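PDB 2OBP: putative DNA-binding protein from Ralstonia eutropha, which probably binds DNA through a winged helix-turn-helix domain. Local coordinates for residues Val24-Gly29 with Ala86-Leu91; Ser38-Ala43 with Leu48-Leu53; Arg55-Leu60 with Ala66-Glu71. One frame throughout, in Å; residues are numbered along the deposited sequence.

In the fold
The three contacts tie together a small winged helix-turn-helix fold. Interaction 1 joins the first helix, 16-28, to the last, 82-91. Interactions 2 and 3 both lie within the chain loop that it closes and follow one another in series. Both use helix 50-62, which meets helix 39-46 in interaction 2 and strand 66-70 in interaction 3. Their centres are about 11 Å apart. Interaction 1 lies about 17 Å from interaction 2 and 15 Å from interaction 3, centre to centre. One core connects them: Leu25 packs on Ile42 and Leu57, and Leu39 also packs on Leu57. The helix-turn-helix and the wing are thus joined through the same apolar side chains.

Interaction 1 (Val24-Gly29 with Ala86-Leu91); sequences VLREAG and ALAAQL
Arg26 of helix 16-28 reaches across to Ala88 and Ala89 of helix 82-91. It supplies the whole of its helix's side of this small contact. The backbones come close, with Arg26 CA 6.3 Å from Ala88 CA.

The first kind of interaction is apolar and involves the stem of the arginine. Its CB and CD both lie against the Ala88 methyl, and Arg26 CB is 4.0 Å from Ala88 CB. Further out, Arg26 CD passes the backbone, 3.7 Å from Ala88 O. The stem gets there because CG stands opposite the backbone N (chi1 164°) and the chain then runs straight as far as NE.

The second kind is van der Waals contact of the guanidinium. The chain turns at the CD-NE bond (chi4 61°), and one flat face of the group comes over Ala89 CA. That atom sits under the rim of the group and not under its centre. At this rim Arg26 NH1 lies 3.6 Å from Ala89 CA and equally 3.6 Å from Ala89 CB.

No hydrogen bond joins the two segments. Ala88 O lies obliquely to the guanidinium, and Arg26 NE stays 3.9 Å from it. The positive group nevertheless lies beside the last turn of helix 82-91. It may therefore gain some electrostatic benefit from the carbonyl-rich end of that helix. Within this turn Leu87 O accepts from both Gln90 N and Leu91 N.

The contact joins the first helix to the last. Leu25 and Ala88 both touch Leu80 of strand 76-80, which links the two helices to the sheet. Val24 faces elsewhere and packs on Ile42, Arg45 and Ala46 of helix 39-46.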
ATOM      1  N   VAL A  24       5.531  -0.716   3.659  1.00 24.89           N
ATOM      2  CA  VAL A  24       4.935   0.488   4.229  1.00 26.28           C
ATOM      3  C   VAL A  24       3.471   0.233   4.627  1.00 27.10           C
ATOM      4  O   VAL A  24       3.036   0.633   5.709  1.00 28.76           O
ATOM      5  CB  VAL A  24       5.047   1.670   3.249  1.00 23.53           C
ATOM      6  CG1 VAL A  24       4.181   2.822   3.658  1.00 29.84           C
ATOM      7  CG2 VAL A  24       6.503   2.093   3.127  1.00 30.71           C
ATOM      8  N   LEU A  25       2.711  -0.445   3.762  1.00 26.17           N
ATOM      9  CA  LEU A  25       1.305  -0.726   4.049  1.00 26.18           C
ATOM     10  C   LEU A  25       1.155  -1.690   5.237  1.00 25.47           C
ATOM     11  O   LEU A  25       0.240  -1.555   6.039  1.00 25.82           O
ATOM     12  CB  LEU A  25       0.557  -1.261   2.814  1.00 25.09           C
ATOM     13  CG  LEU A  25       0.374  -0.214   1.684  1.00 28.34           C
ATOM     14  CD1 LEU A  25      -0.325  -0.866   0.492  1.00 30.31           C
ATOM     15  CD2 LEU A  25      -0.329   1.065   2.174  1.00 32.06           C
ATOM     16  N   ARG A  26       2.055  -2.647   5.369  1.00 26.89           N
ATOM     17  CA  ARG A  26       2.030  -3.495   6.532  1.00 26.36           C
ATOM     18  C   ARG A  26       2.225  -2.699   7.836  1.00 28.13           C
ATOM     19  O   ARG A  26       1.491  -2.911   8.802  1.00 27.49           O
ATOM     20  CB  ARG A  26       3.084  -4.595   6.403  1.00 26.86           C
ATOM     21  CG  ARG A  26       3.409  -5.291   7.739  1.00 32.69           C
ATOM     22  CD  ARG A  26       4.204  -6.517   7.504  1.00 35.56           C
ATOM     23  NE  ARG A  26       4.762  -7.144   8.715  1.00 38.63           N
ATOM     24  CZ  ARG A  26       4.043  -7.626   9.738  1.00 47.52           C
ATOM     25  NH1 ARG A  26       2.706  -7.578   9.764  1.00 40.73           N
ATOM     26  NH2 ARG A  26       4.674  -8.191  10.758  1.00 50.86           N
ATOM     27  N   GLU A  27       3.225  -1.824   7.853  1.00 27.86           N
ATOM     28  CA  GLU A  27       3.472  -0.914   8.976  1.00 28.50           C
ATOM     29  C   GLU A  27       2.227  -0.082   9.312  1.00 28.81           C
ATOM     30  O   GLU A  27       1.842   0.032  10.470  1.00 29.23           O
ATOM     31  CB  GLU A  27       4.642   0.023   8.658  1.00 30.65           C
ATOM     32  CG  GLU A  27       5.077   0.874   9.862  1.00 32.01           C
ATOM     33  CD  GLU A  27       6.081   1.956   9.523  0.50 30.92           C
ATOM     34  OE1 GLU A  27       6.850   1.795   8.548  0.50 32.14           O
ATOM     35  OE2 GLU A  27       6.098   2.971  10.254  0.50 32.59           O
ATOM     36  N   ALA A  28       1.607   0.498   8.286  1.00 26.79           N
ATOM     37  CA  ALA A  28       0.414   1.318   8.469  1.00 25.88           C
ATOM     38  C   ALA A  28      -0.719   0.575   9.195  1.00 27.93           C
ATOM     39  O   ALA A  28      -1.453   1.168  10.003  1.00 30.39           O
ATOM     40  CB  ALA A  28      -0.055   1.827   7.115  1.00 25.67           C
ATOM     41  N   GLY A  29      -0.840  -0.715   8.931  1.00 29.62           N
ATOM     42  CA  GLY A  29      -1.926  -1.526   9.466  1.00 31.37           C
ATOM     43  C   GLY A  29      -1.671  -2.240  10.769  1.00 33.68           C
ATOM     44  O   GLY A  29      -2.553  -2.955  11.221  1.00 38.49           O
ATOM     45  N   ALA A  86      -2.587 -10.392   5.968  1.00 25.58           N
ATOM     46  CA  ALA A  86      -2.175 -11.703   6.465  1.00 23.56           C
ATOM     47  C   ALA A  86      -0.944 -12.194   5.730  1.00 22.80           C
ATOM     48  O   ALA A  86      -0.054 -12.767   6.365  1.00 23.75           O
ATOM     49  CB  ALA A  86      -3.344 -12.793   6.416  1.00 22.97           C
ATOM     50  N   LEU A  87      -0.884 -11.994   4.408  1.00 21.20           N
ATOM     51  CA  LEU A  87       0.286 -12.419   3.619  1.00 24.05           C
ATOM     52  C   LEU A  87       1.523 -11.601   3.966  1.00 25.40           C
ATOM     53  O   LEU A  87       2.605 -12.152   4.114  1.00 25.15           O
ATOM     54  CB  LEU A  87      -0.005 -12.397   2.122  1.00 25.00           C
ATOM     55  CG  LEU A  87       1.184 -12.782   1.260  1.00 25.50           C
ATOM     56  CD1 LEU A  87       1.468 -14.290   1.340  1.00 23.04           C
ATOM     57  CD2 LEU A  87       0.945 -12.345  -0.193  1.00 25.00           C
ATOM     58  N   ALA A  88       1.354 -10.296   4.132  1.00 25.48           N
ATOM     59  CA  ALA A  88       2.484  -9.431   4.444  1.00 25.39           C
ATOM     60  C   ALA A  88       3.201  -9.814   5.750  1.00 25.70           C
ATOM     61  O   ALA A  88       4.427  -9.780   5.823  1.00 25.87           O
ATOM     62  CB  ALA A  88       2.029  -7.972   4.482  1.00 24.05           C
ATOM     63  N   ALA A  89       2.428 -10.243   6.732  1.00 24.74           N
ATOM     64  CA  ALA A  89       2.953 -10.733   8.017  1.00 26.17           C
ATOM     65  C   ALA A  89       3.839 -11.985   7.881  1.00 25.95           C
ATOM     66  O   ALA A  89       4.755 -12.224   8.675  1.00 26.99           O
ATOM     67  CB  ALA A  89       1.787 -11.019   8.981  1.00 26.90           C
ATOM     68  N   GLN A  90       3.526 -12.805   6.891  1.00 22.99           N
ATOM     69  CA  GLN A  90       4.265 -14.007   6.612  1.00 21.98           C
ATOM     70  C   GLN A  90       5.456 -13.749   5.693  1.00 23.20           C
ATOM     71  O   GLN A  90       6.525 -14.332   5.849  1.00 22.93           O
ATOM     72  CB  GLN A  90       3.314 -15.051   5.989  1.00 22.33           C
ATOM     73  CG  GLN A  90       2.159 -15.416   6.933  1.00 19.40           C
ATOM     74  CD  GLN A  90       0.822 -15.756   6.209  1.00 25.96           C
ATOM     75  OE1 GLN A  90       0.669 -15.612   4.962  1.00 22.96           O
ATOM     76  NE2 GLN A  90      -0.169 -16.225   7.027  1.00 27.51           N
ATOM     77  N   LEU A  91       5.249 -12.914   4.694  1.00 24.85           N
ATOM     78  CA  LEU A  91       6.281 -12.637   3.710  1.00 25.33           C
ATOM     79  C   LEU A  91       7.457 -11.896   4.396  1.00 24.62           C
ATOM     80  O   LEU A  91       8.608 -12.100   4.051  1.00 26.02           O
ATOM     81  CB  LEU A  91       5.675 -11.796   2.594  1.00 27.86           C
ATOM     82  CG  LEU A  91       6.456 -11.548   1.319  1.00 28.07           C
ATOM     83  CD1 LEU A  91       7.007 -12.868   0.730  1.00 26.59           C
ATOM     84  CD2 LEU A  91       5.520 -10.811   0.353  1.00 27.66           C
TER

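Interaction 2 (Ser38-Ala43 with Leu48-Leu53); sequences SLPKIA and LPMSVL
The helix-turn-helix of the domain is formed here, where helix 39-46 leads through a short turn into helix 50-62, the probable recognition helix. Leu53 points toward helix 39-46. Its CG is placed anti to the backbone N (chi1 175°), and the two methyls divide the work. Leu53 CD1 meets Ile42 CG2 at 3.6 Å, with the two side chains crossing at about a right angle. Leu53 CD2 presses on the backbone of helix 39-46, only 3.2 Å from Leu39 O, and also touches Ala43 CB.

Met50, present as selenomethionine, bends back at chi2 and chi3. In one of its two modelled conformers, CE lies 3.8 Å from Leu39 CB and 3.7 Å from Ala43 CB. One nearly straight backbone hydrogen bond spans the turn, from Leu48 N to Ala43 O (3.0 Å, 168°). The Ala43 methyl is also close to Leu48 O.

Around this pair, Leu48 and Leu53 touch Val21 of helix 16-28, and Ile42 reaches Leu25 of the same helix. Leu39 and Ile42 touch Ala78 of strand 76-80, which brings helix 39-46 onto the sheet.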
ATOM      1  N   SER A  38      -2.903   8.205   3.764  1.00 20.20           N
ATOM      2  CA  SER A  38      -3.112   8.891   2.517  1.00 22.43           C
ATOM      3  C   SER A  38      -2.023   8.587   1.500  1.00 24.11           C
ATOM      4  O   SER A  38      -0.891   8.247   1.844  1.00 21.29           O
ATOM      5  CB  SER A  38      -3.176  10.390   2.755  1.00 21.01           C
ATOM      6  OG  SER A  38      -1.926  11.025   3.042  1.00 21.68           O
ATOM      7  N   LEU A  39      -2.368   8.728   0.218  1.00 22.95           N
ATOM      8  CA  LEU A  39      -1.377   8.373  -0.826  1.00 22.30           C
ATOM      9  C   LEU A  39      -0.056   9.124  -0.674  1.00 22.34           C
ATOM     10  O   LEU A  39       1.005   8.514  -0.759  1.00 25.44           O
ATOM     11  CB  LEU A  39      -1.964   8.506  -2.230  1.00 23.76           C
ATOM     12  CG  LEU A  39      -3.258   7.751  -2.462  1.00 23.51           C
ATOM     13  CD1 LEU A  39      -3.730   7.963  -3.927  1.00 29.22           C
ATOM     14  CD2 LEU A  39      -3.166   6.274  -2.105  1.00 22.33           C
ATOM     15  N   PRO A  40      -0.086  10.448  -0.434  1.00 21.88           N
ATOM     16  CA  PRO A  40       1.222  11.118  -0.310  1.00 19.82           C
ATOM     17  C   PRO A  40       2.096  10.625   0.853  1.00 20.69           C
ATOM     18  O   PRO A  40       3.328  10.693   0.779  1.00 22.69           O
ATOM     19  CB  PRO A  40       0.827  12.581  -0.090  1.00 19.14           C
ATOM     20  CG  PRO A  40      -0.505  12.648  -0.784  1.00 20.43           C
ATOM     21  CD  PRO A  40      -1.184  11.415  -0.400  1.00 22.57           C
ATOM     22  N   LYS A  41       1.475  10.240   1.952  1.00 22.39           N
ATOM     23  CA  LYS A  41       2.178   9.683   3.077  1.00 22.61           C
ATOM     24  C   LYS A  41       2.807   8.332   2.738  1.00 23.10           C
ATOM     25  O   LYS A  41       3.982   8.071   3.077  1.00 23.09           O
ATOM     26  CB  LYS A  41       1.233   9.545   4.265  1.00 22.67           C
ATOM     27  CG  LYS A  41       1.968   9.058   5.507  1.00 22.67           C
ATOM     28  CD  LYS A  41       1.103   9.000   6.734  1.00 25.59           C
ATOM     29  CE  LYS A  41       1.816   8.295   7.881  1.00 31.60           C
ATOM     30  NZ  LYS A  41       0.996   8.315   9.147  1.00 29.88           N
ATOM     31  N   ILE A  42       2.053   7.488   2.039  1.00 22.35           N
ATOM     32  CA  ILE A  42       2.610   6.209   1.582  1.00 21.77           C
ATOM     33  C   ILE A  42       3.817   6.457   0.658  1.00 23.18           C
ATOM     34  O   ILE A  42       4.873   5.800   0.801  1.00 25.33           O
ATOM     35  CB  ILE A  42       1.531   5.364   0.857  1.00 22.69           C
ATOM     36  CG1 ILE A  42       0.362   4.991   1.775  1.00 20.92           C
ATOM     37  CG2 ILE A  42       2.122   4.067   0.339  1.00 22.84           C
ATOM     38  CD1 ILE A  42      -0.977   4.574   1.036  1.00 23.22           C
ATOM     39  N   ALA A  43       3.651   7.387  -0.293  1.00 23.64           N
ATOM     40  CA  ALA A  43       4.723   7.741  -1.243  1.00 23.31           C
ATOM     41  C   ALA A  43       5.947   8.268  -0.526  1.00 26.49           C
ATOM     42  O   ALA A  43       7.090   7.894  -0.846  1.00 26.53           O
ATOM     43  CB  ALA A  43       4.215   8.760  -2.283  1.00 24.31           C
ATOM     44  N   LEU A  48       8.976   6.951  -2.919  1.00 25.74           N
ATOM     45  CA  LEU A  48       8.591   6.760  -4.311  1.00 25.63           C
ATOM     46  C   LEU A  48       7.903   8.023  -4.784  1.00 26.27           C
ATOM     47  O   LEU A  48       7.142   8.623  -4.040  1.00 27.02           O
ATOM     48  CB  LEU A  48       7.612   5.588  -4.449  1.00 27.54           C
ATOM     49  CG  LEU A  48       8.175   4.206  -4.160  1.00 27.06           C
ATOM     50  CD1 LEU A  48       7.069   3.137  -4.295  1.00 30.46           C
ATOM     51  CD2 LEU A  48       9.347   3.852  -5.089  1.00 24.31           C
ATOM     52  N   PRO A  49       8.153   8.426  -6.036  1.00 26.78           N
ATOM     53  CA  PRO A  49       7.306   9.437  -6.657  1.00 25.31           C
ATOM     54  C   PRO A  49       5.850   8.963  -6.723  1.00 26.00           C
ATOM     55  O   PRO A  49       5.603   7.741  -6.822  1.00 25.19           O
ATOM     56  CB  PRO A  49       7.852   9.549  -8.075  1.00 31.64           C
ATOM     57  CG  PRO A  49       9.161   8.847  -8.079  1.00 28.58           C
ATOM     58  CD  PRO A  49       9.171   7.885  -6.955  1.00 23.72           C
HETATM   59  N   MSE A  50       4.906   9.899  -6.678  1.00 25.49           N
HETATM   60  CA  MSE A  50       3.497   9.552  -6.736  0.50 25.95           C
HETATM   61  C   MSE A  50       3.129   8.695  -7.966  1.00 25.58           C
HETATM   62  O   MSE A  50       2.276   7.798  -7.882  1.00 24.77           O
HETATM   63  CB  MSE A  50       2.683  10.839  -6.690  0.50 27.46           C
HETATM   64  CG  MSE A  50       1.212  10.641  -6.743  0.50 20.84           C
HETATM   65 SE   MSE A  50       0.461   9.433  -5.423  0.38 28.05          SE
HETATM   66  CE  MSE A  50       1.084  10.105  -3.831  0.50  6.74           C
ATOM     67  N   SER A  51       3.744   8.975  -9.121  1.00 26.37           N
ATOM     68  CA  SER A  51       3.403   8.189 -10.319  1.00 25.55           C
ATOM     69  C   SER A  51       3.758   6.710 -10.132  1.00 25.35           C
ATOM     70  O   SER A  51       3.012   5.817 -10.561  1.00 22.96           O
ATOM     71  CB  SER A  51       4.106   8.753 -11.566  1.00 28.93           C
ATOM     72  OG  SER A  51       5.494   8.776 -11.354  1.00 28.22           O
ATOM     73  N   VAL A  52       4.896   6.440  -9.512  1.00 24.74           N
ATOM     74  CA  VAL A  52       5.316   5.060  -9.256  1.00 23.65           C
ATOM     75  C   VAL A  52       4.407   4.394  -8.217  1.00 24.93           C
ATOM     76  O   VAL A  52       3.963   3.243  -8.376  1.00 23.02           O
ATOM     77  CB  VAL A  52       6.810   4.995  -8.827  1.00 22.76           C
ATOM     78  CG1 VAL A  52       7.206   3.536  -8.601  1.00 23.83           C
ATOM     79  CG2 VAL A  52       7.667   5.667  -9.894  1.00 24.84           C
ATOM     80  N   LEU A  53       4.061   5.139  -7.180  1.00 24.04           N
ATOM     81  CA  LEU A  53       3.160   4.595  -6.156  1.00 22.20           C
ATOM     82  C   LEU A  53       1.844   4.181  -6.800  1.00 22.22           C
ATOM     83  O   LEU A  53       1.314   3.091  -6.496  1.00 22.77           O
ATOM     84  CB  LEU A  53       2.933   5.566  -4.997  1.00 23.20           C
ATOM     85  CG  LEU A  53       1.892   5.057  -3.956  1.00 21.78           C
ATOM     86  CD1 LEU A  53       2.353   3.773  -3.211  1.00 24.17           C
ATOM     87  CD2 LEU A  53       1.482   6.175  -2.959  1.00 22.61           C
TER

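Interaction 3 (Arg55-Leu60 with Ala66-Glu71); sequences RVLTQL and ADVSVE
Leu57 and Leu60 of helix 50-62 pack on Val68 and Ala66 of strand 66-70. This is the junction between the probable recognition helix and the first wing strand of the winged helix-turn-helix fold.

Two apolar contacts carry the packing. Leu57 CB meets Val68 CG2 at 3.8 Å. That methyl also lies 3.8 Å from Leu57 O, so it rests against backbone as well as side chain. With Val68 CG1 anti to the backbone N (chi1 -176°), CG2 is the branch left to face the helix. One strand repeat earlier, Ala66 CB lies 3.7 Å from Leu60 CB. The alternation of the strand explains the pairing: Ala66 and Val68 point toward the helix, and Asp67 between them points away. The backbone of Asp67 pairs with Ser79 of strand 76-80, and that of Ser69 with His77. Leu57 also touches Ala78 of that strand, while Leu60 turns to Val21 of helix 16-28.

One backbone hydrogen bond crosses the contact, from Ala66 N to Leu60 O. It is long at 3.3 Å and bent. Its donor stands well above the carbonyl plane, 66° out of it, and does not use a lone pair. It joins the start of the strand to the last turns of the helix.

A polar group forms along the helix itself. Arg55 and Gln59 are one turn apart, and Arg55 NH1 also makes a salt bridge with Asp15. Two acceptors thus hold that nitrogen and should limit rotation of the guanidinium. One face of the group lies over Val56 CG2, 3.6 Å from its plane. At its edge, Arg55 NH1 donates to Gln59 OE1 over 2.8 Å, with the acceptor only 7° out of the guanidinium plane.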
ATOM      1  N   ARG A  55       1.172   3.281  -9.828  1.00 23.51           N
ATOM      2  CA  ARG A  55       1.370   2.104 -10.646  1.00 21.81           C
ATOM      3  C   ARG A  55       1.374   0.847  -9.773  1.00 22.68           C
ATOM      4  O   ARG A  55       0.692  -0.137 -10.055  1.00 22.97           O
ATOM      5  CB  ARG A  55       2.707   2.263 -11.423  1.00 23.64           C
ATOM      6  CG  ARG A  55       3.054   1.150 -12.418  1.00 24.09           C
ATOM      7  CD  ARG A  55       3.756  -0.012 -11.778  1.00 20.48           C
ATOM      8  NE  ARG A  55       5.136   0.288 -11.359  1.00 25.99           N
ATOM      9  CZ  ARG A  55       5.969  -0.561 -10.752  1.00 31.12           C
ATOM     10  NH1 ARG A  55       5.608  -1.783 -10.441  1.00 27.36           N
ATOM     11  NH2 ARG A  55       7.211  -0.169 -10.475  1.00 28.80           N
ATOM     12  N   VAL A  56       2.175   0.902  -8.719  1.00 21.24           N
ATOM     13  CA  VAL A  56       2.284  -0.210  -7.779  1.00 20.10           C
ATOM     14  C   VAL A  56       0.922  -0.523  -7.121  1.00 19.22           C
ATOM     15  O   VAL A  56       0.497  -1.690  -7.032  1.00 21.21           O
ATOM     16  CB  VAL A  56       3.357   0.070  -6.708  1.00 22.51           C
ATOM     17  CG1 VAL A  56       3.237  -0.901  -5.545  1.00 20.36           C
ATOM     18  CG2 VAL A  56       4.799   0.063  -7.319  1.00 20.28           C
ATOM     19  N   LEU A  57       0.203   0.513  -6.701  1.00 19.76           N
ATOM     20  CA  LEU A  57      -1.106   0.271  -6.076  1.00 20.46           C
ATOM     21  C   LEU A  57      -2.092  -0.297  -7.050  1.00 21.37           C
ATOM     22  O   LEU A  57      -2.946  -1.073  -6.658  1.00 20.69           O
ATOM     23  CB  LEU A  57      -1.672   1.537  -5.434  1.00 21.69           C
ATOM     24  CG  LEU A  57      -0.920   2.060  -4.187  1.00 21.92           C
ATOM     25  CD1 LEU A  57      -1.474   3.442  -3.743  1.00 24.57           C
ATOM     26  CD2 LEU A  57      -1.005   1.048  -3.034  1.00 21.74           C
ATOM     27  N   THR A  58      -2.088   0.166  -8.298  1.00 21.78           N
ATOM     28  CA  THR A  58      -2.969  -0.426  -9.281  1.00 21.24           C
ATOM     29  C   THR A  58      -2.703  -1.924  -9.390  1.00 20.78           C
ATOM     30  O   THR A  58      -3.612  -2.742  -9.479  1.00 22.03           O
ATOM     31  CB  THR A  58      -2.858   0.252 -10.658  1.00 21.57           C
ATOM     32  OG1 THR A  58      -3.364   1.610 -10.530  1.00 22.57           O
ATOM     33  CG2 THR A  58      -3.647  -0.523 -11.714  1.00 22.25           C
ATOM     34  N   GLN A  59      -1.428  -2.295  -9.404  1.00 20.46           N
ATOM     35  CA  GLN A  59      -1.055  -3.702  -9.499  1.00 19.66           C
ATOM     36  C   GLN A  59      -1.427  -4.483  -8.246  1.00 22.42           C
ATOM     37  O   GLN A  59      -1.879  -5.625  -8.343  1.00 20.61           O
ATOM     38  CB  GLN A  59       0.452  -3.818  -9.770  1.00 18.03           C
ATOM     39  CG  GLN A  59       0.842  -3.336 -11.180  1.00 20.94           C
ATOM     40  CD  GLN A  59       2.344  -3.246 -11.416  1.00 19.79           C
ATOM     41  OE1 GLN A  59       3.115  -3.122 -10.454  1.00 24.57           O
ATOM     42  NE2 GLN A  59       2.767  -3.339 -12.696  1.00 20.11           N
ATOM     43  N   LEU A  60      -1.201  -3.905  -7.068  1.00 23.78           N
ATOM     44  CA  LEU A  60      -1.613  -4.587  -5.823  1.00 23.00           C
ATOM     45  C   LEU A  60      -3.126  -4.700  -5.671  1.00 23.95           C
ATOM     46  O   LEU A  60      -3.621  -5.694  -5.090  1.00 23.61           O
ATOM     47  CB  LEU A  60      -1.000  -3.909  -4.579  1.00 21.18           C
ATOM     48  CG  LEU A  60       0.530  -4.004  -4.507  1.00 23.40           C
ATOM     49  CD1 LEU A  60       1.032  -3.179  -3.304  1.00 24.04           C
ATOM     50  CD2 LEU A  60       0.978  -5.494  -4.453  1.00 22.54           C
ATOM     51  N   ALA A  66      -4.435  -5.008  -1.996  1.00 21.57           N
ATOM     52  CA  ALA A  66      -4.555  -3.654  -1.477  1.00 21.77           C
ATOM     53  C   ALA A  66      -5.884  -3.093  -1.891  1.00 21.72           C
ATOM     54  O   ALA A  66      -6.421  -3.454  -2.932  1.00 24.19           O
ATOM     55  CB  ALA A  66      -3.437  -2.739  -1.996  1.00 22.74           C
ATOM     56  N   ASP A  67      -6.427  -2.245  -1.026  1.00 23.12           N
ATOM     57  CA  ASP A  67      -7.619  -1.448  -1.277  1.00 23.55           C
ATOM     58  C   ASP A  67      -7.131  -0.059  -1.556  1.00 25.33           C
ATOM     59  O   ASP A  67      -6.288   0.473  -0.832  1.00 28.22           O
ATOM     60  CB  ASP A  67      -8.481  -1.426  -0.027  1.00 29.71           C
ATOM     61  CG  ASP A  67      -9.854  -0.788  -0.245  0.50 27.75           C
ATOM     62  OD1 ASP A  67     -10.183  -0.301  -1.349  0.50 35.41           O
ATOM     63  OD2 ASP A  67     -10.650  -0.838   0.692  0.50 33.55           O
ATOM     64  N   VAL A  68      -7.571   0.502  -2.665  1.00 22.23           N
ATOM     65  CA  VAL A  68      -7.172   1.871  -3.012  1.00 22.12           C
ATOM     66  C   VAL A  68      -8.486   2.613  -3.101  1.00 24.97           C
ATOM     67  O   VAL A  68      -9.318   2.308  -3.952  1.00 27.20           O
ATOM     68  CB  VAL A  68      -6.375   1.914  -4.353  1.00 23.28           C
ATOM     69  CG1 VAL A  68      -5.888   3.362  -4.650  1.00 26.82           C
ATOM     70  CG2 VAL A  68      -5.188   0.875  -4.270  1.00 23.12           C
ATOM     71  N   SER A  69      -8.681   3.607  -2.223  1.00 24.44           N
ATOM     72  CA  SER A  69      -9.948   4.347  -2.138  0.50 21.84           C
ATOM     73  C   SER A  69      -9.699   5.816  -2.502  1.00 23.47           C
ATOM     74  O   SER A  69      -9.056   6.531  -1.748  1.00 24.80           O
ATOM     75  CB  SER A  69     -10.542   4.268  -0.720  0.50 23.66           C
ATOM     76  OG  SER A  69     -11.044   2.967  -0.390  0.50 19.18           O
ATOM     77  N   VAL A  70     -10.226   6.252  -3.639  1.00 24.23           N
ATOM     78  CA  VAL A  70     -10.095   7.645  -4.099  1.00 23.35           C
ATOM     79  C   VAL A  70     -11.472   8.324  -4.270  1.00 23.91           C
ATOM     80  O   VAL A  70     -12.509   7.672  -4.515  1.00 23.06           O
ATOM     81  CB  VAL A  70      -9.250   7.732  -5.399  1.00 22.53           C
ATOM     82  CG1 VAL A  70      -7.796   7.157  -5.153  1.00 22.84           C
ATOM     83  CG2 VAL A  70     -10.000   7.000  -6.575  1.00 25.14           C
ATOM     84  N   GLU A  71     -11.476   9.639  -4.118  1.00 24.93           N
ATOM     85  CA  GLU A  71     -12.648  10.479  -4.299  1.00 27.93           C
ATOM     86  C   GLU A  71     -12.590  11.100  -5.683  1.00 27.75           C
ATOM     87  O   GLU A  71     -11.684  10.808  -6.460  1.00 29.23           O
ATOM     88  CB  GLU A  71     -12.666  11.590  -3.222  1.00 31.34           C
ATOM     89  CG  GLU A  71     -12.936  11.042  -1.825  1.00 35.31           C
ATOM     90  CD  GLU A  71     -13.441  12.110  -0.869  0.50 33.78           C
ATOM     91  OE1 GLU A  71     -12.622  12.904  -0.349  0.50 35.85           O
ATOM     92  OE2 GLU A  71     -14.670  12.166  -0.659  0.50 37.19           O
TER